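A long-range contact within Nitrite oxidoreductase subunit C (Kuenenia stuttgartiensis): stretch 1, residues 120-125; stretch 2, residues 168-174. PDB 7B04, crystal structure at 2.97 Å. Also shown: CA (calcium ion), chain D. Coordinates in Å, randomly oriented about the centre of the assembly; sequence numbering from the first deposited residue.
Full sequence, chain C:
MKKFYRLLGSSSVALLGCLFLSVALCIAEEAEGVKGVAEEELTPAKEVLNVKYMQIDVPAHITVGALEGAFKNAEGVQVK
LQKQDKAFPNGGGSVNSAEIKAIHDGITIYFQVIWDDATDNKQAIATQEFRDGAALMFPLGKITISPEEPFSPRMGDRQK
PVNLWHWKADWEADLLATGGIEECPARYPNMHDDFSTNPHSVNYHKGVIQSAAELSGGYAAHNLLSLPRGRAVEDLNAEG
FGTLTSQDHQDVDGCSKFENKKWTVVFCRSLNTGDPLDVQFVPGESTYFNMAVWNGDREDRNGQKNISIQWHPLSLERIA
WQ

Stretch 1, residues 120-125: DNKQAI
Stretch 2, residues 168-174: KADWEAD

Two segments can pack closely without exchanging a single conventional hydrogen bond when a loop lays its backbone against the small side chains of a helix. The contact between residues 120-125 and 168-174 of nitrite oxidoreductase subunit C illustrates the principle, burying 205 Å² in all. Stretch 1 has no regular helix or strand: Asp120 (phi/psi -98/94) and Asn121 (-96/102) are extended, Lys122 (-114/16) breaks the run, Gln123 (-166/156) is extended again, and Ala124 (-136/49) and Ile125 (-91/-37) depart from that conformation. Stretch 2 enters a helix after the extended Lys168 (-125/127), and from Asp170 onward phi stays near -65° and psi between -30° and -45°.

Lys122, the residue most covered, contributes through its carbonyl. Its side chain, with chi1 m and chi2 to chi4 all t, leads away from the helix. Lys122 O lies 3.2 Å from Asp170 CA, a CA-H...O contact with an angle of 149° at the hydrogen, and 3.7 Å from Ala173 CB, one helical turn further on.

Asp170 is next in coverage. The register centres here, with Gln123 CA 4.4 Å from Asp170 CA and 3.7 Å from Asp170 CB. The aspartate takes chi1 p (57°) and chi2 -5°, which folds its carboxylate back to its own backbone: Trp171 N donates a weak hydrogen bond to Asp170 OD1 at 2.6 Å, its angle only 117°. Asp170 OD2 is hydrogen-bonded elsewhere in the structure and meets Ala124 CB at 4.3 Å. Further along, Asp174 N donates to Asp170 O at 2.8 Å.

Ala169 points its CA-to-CB bond toward the loop, as does Ala173. Its methyl group reaches Asn121 O, with Ala169 CB 3.5 Å away. Asn121 (chi1 m, chi2 118°) turns the end of its side chain away from the helix and binds calcium, Asn121 OD1 lying 2.6 Å from the CA ion. Backbone packing and metal binding thus coexist in one residue.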

# COMPACT_ATOMS: atom_id res chain seq x y z
N ASP C 120 13.95 -31.20 -27.68
CA ASP C 120 12.52 -31.47 -27.62
C ASP C 120 11.83 -30.26 -26.99
O ASP C 120 11.71 -30.16 -25.77
CB ASP C 120 12.26 -32.74 -26.82
CG ASP C 120 13.14 -32.84 -25.58
OD1 ASP C 120 12.63 -33.19 -24.50
OD2 ASP C 120 14.36 -32.55 -25.68
N ASN C 121 11.36 -29.35 -27.83
CA ASN C 121 10.57 -28.20 -27.37
C ASN C 121 9.11 -28.59 -27.53
O ASN C 121 8.57 -28.58 -28.64
CB ASN C 121 10.91 -26.94 -28.16
CG ASN C 121 12.38 -26.60 -28.11
OD1 ASN C 121 13.05 -26.58 -29.15
ND2 ASN C 121 12.91 -26.32 -26.92
N LYS C 122 8.47 -28.96 -26.43
CA LYS C 122 7.12 -29.52 -26.46
C LYS C 122 6.08 -28.64 -25.80
O LYS C 122 4.98 -29.12 -25.50
CB LYS C 122 7.13 -30.89 -25.78
CG LYS C 122 7.94 -31.93 -26.51
CD LYS C 122 7.92 -33.25 -25.79
CE LYS C 122 8.75 -34.27 -26.54
NZ LYS C 122 8.75 -35.59 -25.85
N GLN C 123 6.39 -27.36 -25.57
CA GLN C 123 5.41 -26.47 -24.96
C GLN C 123 5.88 -25.02 -25.13
O GLN C 123 7.07 -24.73 -25.28
CB GLN C 123 5.17 -26.82 -23.49
CG GLN C 123 5.86 -25.97 -22.46
CD GLN C 123 5.44 -26.37 -21.05
OE1 GLN C 123 5.99 -25.87 -20.07
NE2 GLN C 123 4.45 -27.24 -20.95
N ALA C 124 4.91 -24.11 -25.08
CA ALA C 124 5.12 -22.68 -25.30
C ALA C 124 4.35 -21.86 -24.26
O ALA C 124 3.58 -20.95 -24.57
CB ALA C 124 4.74 -22.29 -26.73
N ILE C 125 4.49 -22.22 -22.99
CA ILE C 125 3.79 -21.54 -21.91
C ILE C 125 4.61 -20.38 -21.35
O ILE C 125 4.08 -19.33 -21.02
CB ILE C 125 3.43 -22.55 -20.80
CG1 ILE C 125 2.37 -23.55 -21.30
CG2 ILE C 125 2.92 -21.82 -19.55
CD1 ILE C 125 1.78 -24.40 -20.20
N LYS C 168 1.99 -29.13 -34.44
CA LYS C 168 2.51 -28.44 -33.27
C LYS C 168 2.89 -29.45 -32.20
O LYS C 168 2.07 -30.30 -31.83
CB LYS C 168 1.50 -27.43 -32.73
CG LYS C 168 1.16 -26.31 -33.70
CD LYS C 168 0.18 -25.32 -33.10
CE LYS C 168 -0.13 -24.19 -34.07
NZ LYS C 168 -0.89 -24.67 -35.26
N ALA C 169 4.13 -29.37 -31.71
CA ALA C 169 4.59 -30.31 -30.70
C ALA C 169 3.86 -30.13 -29.39
O ALA C 169 3.57 -31.11 -28.69
CB ALA C 169 6.10 -30.17 -30.50
N ASP C 170 3.55 -28.88 -29.02
CA ASP C 170 2.83 -28.64 -27.77
C ASP C 170 1.43 -29.22 -27.82
O ASP C 170 0.90 -29.65 -26.78
CB ASP C 170 2.79 -27.14 -27.46
CG ASP C 170 2.16 -26.33 -28.58
OD1 ASP C 170 1.85 -26.91 -29.64
OD2 ASP C 170 1.99 -25.11 -28.40
N TRP C 171 0.80 -29.24 -29.00
CA TRP C 171 -0.51 -29.85 -29.12
C TRP C 171 -0.46 -31.35 -28.84
O TRP C 171 -1.43 -31.92 -28.33
CB TRP C 171 -1.10 -29.58 -30.51
CG TRP C 171 -1.58 -28.17 -30.67
CD1 TRP C 171 -1.30 -27.11 -29.87
CD2 TRP C 171 -2.46 -27.68 -31.70
NE1 TRP C 171 -1.93 -25.98 -30.33
CE2 TRP C 171 -2.65 -26.30 -31.45
CE3 TRP C 171 -3.10 -28.26 -32.80
CZ2 TRP C 171 -3.45 -25.50 -32.27
CZ3 TRP C 171 -3.89 -27.47 -33.60
CH2 TRP C 171 -4.06 -26.10 -33.33
N GLU C 172 0.66 -32.00 -29.16
CA GLU C 172 0.83 -33.40 -28.79
C GLU C 172 0.82 -33.55 -27.27
O GLU C 172 0.18 -34.46 -26.74
CB GLU C 172 2.13 -33.95 -29.37
CG GLU C 172 2.14 -34.13 -30.88
CD GLU C 172 1.39 -35.37 -31.33
OE1 GLU C 172 1.21 -36.30 -30.51
OE2 GLU C 172 1.01 -35.43 -32.51
N ALA C 173 1.54 -32.67 -26.57
CA ALA C 173 1.53 -32.70 -25.11
C ALA C 173 0.17 -32.32 -24.54
O ALA C 173 -0.23 -32.85 -23.50
CB ALA C 173 2.61 -31.76 -24.57
N ASP C 174 -0.56 -31.42 -25.21
CA ASP C 174 -1.89 -31.05 -24.73
C ASP C 174 -2.85 -32.23 -24.80
O ASP C 174 -3.75 -32.34 -23.95
CB ASP C 174 -2.43 -29.87 -25.54
CG ASP C 174 -1.67 -28.59 -25.27
OD1 ASP C 174 -1.14 -28.43 -24.15
OD2 ASP C 174 -1.62 -27.73 -26.17
CA CA D . 13.73 -28.45 -30.85